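Local coordinates for hydrolase, haloacid dehalogenase-like family (Chlorobaculum tepidum, PDB 2HCF), which binds magnesium and is probably a hydrolase of the haloacid dehalogenase (HAD) superfamily, at residues A[3-7]-A[164-168]; A[139-145]-A[155-160]. All coordinates share one frame. Residues are numbered along the deposited sequence.

Interaction 1: A[3-7]-A[164-168]; sequences SRTLV and TGANY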
# COMPACT_ATOMS: atom_id res chain seq x y z
N SER A 3 -19.64 -10.73 -11.91
CA SER A 3 -19.35 -11.79 -10.89
C SER A 3 -17.88 -11.82 -10.41
O SER A 3 -17.63 -11.74 -9.21
CB SER A 3 -19.78 -13.17 -11.41
OG SER A 3 -19.37 -14.19 -10.50
N ARG A 4 -16.90 -11.93 -11.31
CA ARG A 4 -15.50 -11.96 -10.88
C ARG A 4 -15.11 -10.60 -10.31
O ARG A 4 -15.29 -9.60 -11.00
CB ARG A 4 -14.56 -12.32 -12.04
CG ARG A 4 -14.56 -13.81 -12.41
CD ARG A 4 -13.38 -14.18 -13.31
NE ARG A 4 -13.67 -14.05 -14.74
CZ ARG A 4 -12.77 -14.19 -15.73
NH1 ARG A 4 -11.50 -14.45 -15.45
NH2 ARG A 4 -13.13 -14.06 -17.00
N THR A 5 -14.60 -10.59 -9.06
CA THR A 5 -14.22 -9.34 -8.35
C THR A 5 -12.71 -9.20 -8.12
O THR A 5 -12.04 -10.16 -7.75
CB THR A 5 -14.93 -9.26 -7.01
OG1 THR A 5 -16.34 -9.13 -7.26
CG2 THR A 5 -14.49 -8.04 -6.20
N LEU A 6 -12.22 -7.99 -8.35
CA LEU A 6 -10.83 -7.62 -8.18
C LEU A 6 -10.73 -6.81 -6.88
O LEU A 6 -11.37 -5.76 -6.75
CB LEU A 6 -10.33 -6.78 -9.37
CG LEU A 6 -8.92 -6.18 -9.24
CD1 LEU A 6 -7.91 -7.27 -9.02
CD2 LEU A 6 -8.47 -5.33 -10.40
N VAL A 7 -9.96 -7.32 -5.93
CA VAL A 7 -9.82 -6.68 -4.65
C VAL A 7 -8.35 -6.30 -4.38
O VAL A 7 -7.48 -7.16 -4.24
CB VAL A 7 -10.33 -7.60 -3.52
CG1 VAL A 7 -10.40 -6.82 -2.22
CG2 VAL A 7 -11.70 -8.16 -3.87
N THR A 164 -6.07 -12.79 -15.85
CA THR A 164 -7.29 -13.58 -15.80
C THR A 164 -8.11 -13.54 -17.10
O THR A 164 -8.95 -14.40 -17.33
CB THR A 164 -8.22 -13.11 -14.67
OG1 THR A 164 -8.64 -11.76 -14.93
CG2 THR A 164 -7.56 -13.17 -13.30
N GLY A 165 -7.87 -12.54 -17.95
CA GLY A 165 -8.74 -12.28 -19.09
C GLY A 165 -10.06 -11.64 -18.70
O GLY A 165 -10.94 -11.44 -19.53
N ALA A 166 -10.21 -11.32 -17.42
CA ALA A 166 -11.42 -10.67 -16.93
C ALA A 166 -11.38 -9.19 -17.26
O ALA A 166 -10.40 -8.52 -16.98
CB ALA A 166 -11.55 -10.87 -15.41
N ASN A 167 -12.46 -8.66 -17.81
CA ASN A 167 -12.57 -7.23 -18.05
C ASN A 167 -13.39 -6.64 -16.91
O ASN A 167 -14.60 -6.45 -17.06
CB ASN A 167 -13.24 -6.97 -19.41
CG ASN A 167 -13.25 -5.49 -19.80
OD1 ASN A 167 -12.20 -4.89 -20.07
ND2 ASN A 167 -14.45 -4.90 -19.83
N TYR A 168 -12.75 -6.39 -15.77
CA TYR A 168 -13.47 -5.94 -14.57
C TYR A 168 -14.14 -4.62 -14.84
O TYR A 168 -13.49 -3.70 -15.32
CB TYR A 168 -12.52 -5.79 -13.38
CG TYR A 168 -11.88 -7.10 -12.99
CD1 TYR A 168 -12.55 -8.00 -12.19
CD2 TYR A 168 -10.62 -7.43 -13.46
CE1 TYR A 168 -11.97 -9.23 -11.87
CE2 TYR A 168 -10.04 -8.64 -13.14
CZ TYR A 168 -10.71 -9.53 -12.35
OH TYR A 168 -10.10 -10.73 -12.03
O HOH W 1 -11.28 -14.93 -19.07
O HOH W 2 -11.39 -11.87 -10.28
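A single direct hydrogen bond joins these segments, and it comes from a long, exposed side chain that reaches across to the C-terminal end of helix 152-164: R4 NH1 donates to T164 O at 3.2 Å. Water 1 doubles the link, accepting from R4 NH2 at 2.9 Å and donating to T164 O at 3.0 Å, so one carbonyl receives the guanidinium both directly and through solvent. T164 O lies at the edge of the guanidinium, near its plane, while the methyl of A166 covers one face, with A166 CB 3.6 Å from R4 CZ. The chain leaves helix 152-164 at G165, whose positive phi turns the backbone away, and T164 closes an ST turn over it by accepting at OG1 from A166 N at 3.0 Å. In the Rossmann-like core of a HAD protein, this turn belongs to the connection from helix 152-164 to strand 173-177, which pairs in parallel with strand 5-9; the contact lies at the end of the sheet where strand 5-9 begins, away from the metal site. Deeper in, Y168 lays its ring against the start of that strand. L6 CB sits over the ring face, 3.8 Å from the Y168 centroid and 10° off the normal, a CH-pi contact, whereas R4 O approaches the ring edge at 3.4 Å from Y168 CD1. Beyond the ring, water 2 connects Y168 OH, 2.5 Å away, with T5 O, to which it donates at 3.1 Å. L112 of the adjoining strand 111-116 touches both L6 and Y168.

Interaction 2: A[139-145]-A[155-160]; sequences FGAFADD and IALERA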
# COMPACT_ATOMS: atom_id res chain seq x y z
N PHE A 139 0.03 -10.56 -7.32
CA PHE A 139 0.52 -9.45 -8.13
C PHE A 139 0.17 -8.16 -7.42
O PHE A 139 -0.53 -8.19 -6.40
CB PHE A 139 -0.15 -9.44 -9.53
CG PHE A 139 -1.51 -8.83 -9.55
CD1 PHE A 139 -2.56 -9.46 -8.93
CD2 PHE A 139 -1.74 -7.60 -10.13
CE1 PHE A 139 -3.81 -8.89 -8.90
CE2 PHE A 139 -3.00 -7.03 -10.10
CZ PHE A 139 -4.02 -7.66 -9.50
N GLY A 140 0.60 -7.02 -7.96
CA GLY A 140 0.12 -5.74 -7.44
C GLY A 140 0.63 -4.57 -8.26
O GLY A 140 1.24 -4.78 -9.32
N ALA A 141 0.31 -3.34 -7.84
CA ALA A 141 1.00 -2.18 -8.30
C ALA A 141 1.68 -1.54 -7.08
O ALA A 141 1.09 -1.51 -5.97
CB ALA A 141 0.05 -1.20 -8.97
N PHE A 142 2.90 -1.05 -7.30
CA PHE A 142 3.83 -0.64 -6.24
C PHE A 142 4.56 0.68 -6.54
O PHE A 142 4.42 1.28 -7.63
CB PHE A 142 4.88 -1.73 -6.02
CG PHE A 142 4.31 -3.11 -5.86
CD1 PHE A 142 3.99 -3.60 -4.61
CD2 PHE A 142 4.14 -3.95 -6.97
CE1 PHE A 142 3.47 -4.91 -4.45
CE2 PHE A 142 3.62 -5.28 -6.81
CZ PHE A 142 3.27 -5.72 -5.56
N ALA A 143 5.37 1.14 -5.58
CA ALA A 143 6.16 2.38 -5.77
C ALA A 143 7.22 2.24 -6.86
O ALA A 143 7.76 3.23 -7.35
CB ALA A 143 6.80 2.85 -4.48
N ASP A 144 7.53 1.01 -7.25
CA ASP A 144 8.38 0.82 -8.43
C ASP A 144 7.73 1.36 -9.71
O ASP A 144 8.42 1.67 -10.68
CB ASP A 144 8.73 -0.63 -8.59
CG ASP A 144 9.07 -1.28 -7.27
OD1 ASP A 144 8.11 -1.55 -6.54
OD2 ASP A 144 10.25 -1.50 -6.96
N ASP A 145 6.42 1.49 -9.69
CA ASP A 145 5.65 1.78 -10.90
C ASP A 145 5.32 3.24 -11.12
O ASP A 145 5.03 3.64 -12.26
CB ASP A 145 4.35 0.98 -10.87
CG ASP A 145 4.58 -0.52 -10.83
OD1 ASP A 145 5.43 -0.99 -11.60
OD2 ASP A 145 3.92 -1.24 -10.04
N ILE A 155 -2.54 0.67 -13.72
CA ILE A 155 -1.50 -0.34 -13.84
C ILE A 155 -1.95 -1.69 -13.26
O ILE A 155 -1.81 -2.72 -13.91
CB ILE A 155 -0.19 0.13 -13.14
CG1 ILE A 155 0.44 1.27 -13.94
CG2 ILE A 155 0.81 -1.06 -12.90
CD1 ILE A 155 1.63 1.92 -13.25
N ALA A 156 -2.50 -1.68 -12.05
CA ALA A 156 -3.06 -2.88 -11.45
C ALA A 156 -4.21 -3.45 -12.27
O ALA A 156 -4.28 -4.64 -12.43
CB ALA A 156 -3.52 -2.62 -10.03
N LEU A 157 -5.11 -2.61 -12.79
CA LEU A 157 -6.21 -3.13 -13.62
C LEU A 157 -5.69 -3.86 -14.88
O LEU A 157 -6.12 -4.98 -15.20
CB LEU A 157 -7.17 -2.00 -13.99
CG LEU A 157 -8.35 -2.43 -14.85
CD1 LEU A 157 -9.17 -3.52 -14.19
CD2 LEU A 157 -9.20 -1.22 -15.14
N GLU A 158 -4.73 -3.25 -15.57
CA GLU A 158 -4.12 -3.86 -16.75
C GLU A 158 -3.47 -5.20 -16.43
O GLU A 158 -3.64 -6.17 -17.17
CB GLU A 158 -3.11 -2.93 -17.36
CG GLU A 158 -2.65 -3.30 -18.73
CD GLU A 158 -1.82 -2.21 -19.36
OE1 GLU A 158 -0.75 -1.90 -18.80
OE2 GLU A 158 -2.28 -1.61 -20.37
N ARG A 159 -2.73 -5.24 -15.34
CA ARG A 159 -2.08 -6.48 -14.91
C ARG A 159 -3.08 -7.57 -14.56
O ARG A 159 -2.87 -8.74 -14.88
CB ARG A 159 -1.13 -6.22 -13.72
CG ARG A 159 0.10 -5.44 -14.12
CD ARG A 159 1.05 -5.13 -12.94
NE ARG A 159 2.16 -4.32 -13.43
CZ ARG A 159 2.96 -3.57 -12.68
NH1 ARG A 159 2.84 -3.54 -11.36
NH2 ARG A 159 3.88 -2.83 -13.29
N ALA A 160 -4.16 -7.20 -13.88
CA ALA A 160 -5.17 -8.18 -13.49
C ALA A 160 -5.84 -8.78 -14.74
O ALA A 160 -6.02 -9.99 -14.86
CB ALA A 160 -6.21 -7.52 -12.58
O HOH W 3 6.09 -3.44 -10.70
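R159 and D145 form a two-pronged salt bridge, with R159 NH2 donating to D145 OD1 and R159 NH1 to D145 OD2, each at 2.9 Å. The same NH1 also donates to the backbone carbonyl G140 O at 2.9 Å, so the guanidinium spans strand 140-141 and the turn that follows it. A bond of 2.9 Å from D145 N to F142 O closes that turn, and F142 N, 2.9 Å from D145 OD2, gives this oxygen a second donor besides R159 NH1. Water 3 donates to D145 OD1 at 2.7 Å and meets R159 NH1 in a weak bond of 3.3 Å. Strand 140-141 is an outermost strand of the parallel sheet of the HAD Rossmann-like core, and helix 152-164 packs on the sheet as the helix of the beta-alpha-beta crossover from strand 140-141 to strand 173-177, which passes over strands 111-116 and 5-9. Beneath the polar cluster, A141 CB lies 4.0 Å from both A156 CB and I155 CG2; with only methyl groups on A141 and A156, their CA atoms come to 5.2 Å. I155 CD1 reaches D145 CB at 3.7 Å. At the other end, the F139 ring packs against A160 and R159 of the helix, with F139 CZ 3.8 Å from A160 CB, and its edge faces A156 O, 3.6 Å from F139 CE2; L6 and L8 of strand 5-9 also touch this ring.

Overall arrangement
From the N terminus, the chain enters strand 5-9 through interaction 1 and does not return to that contact until 164-168, a loop closed across 156 intervening residues. Interaction 2 falls wholly within that span and closes a much shorter loop of nine residues between 145 and 155, so the two nest without crossing. Helix 152-164 joins them: its middle packs on strand 140-141 in interaction 2, and its last residue begins the second segment of interaction 1. Their centres are about 14 Å apart, yet they touch, L6 meeting both A160 and F139, and Y168 meeting A160 and L157. Together they fasten helix 152-164 and the loop after it to the sheet, at outer strand 140-141 and at central strand 5-9.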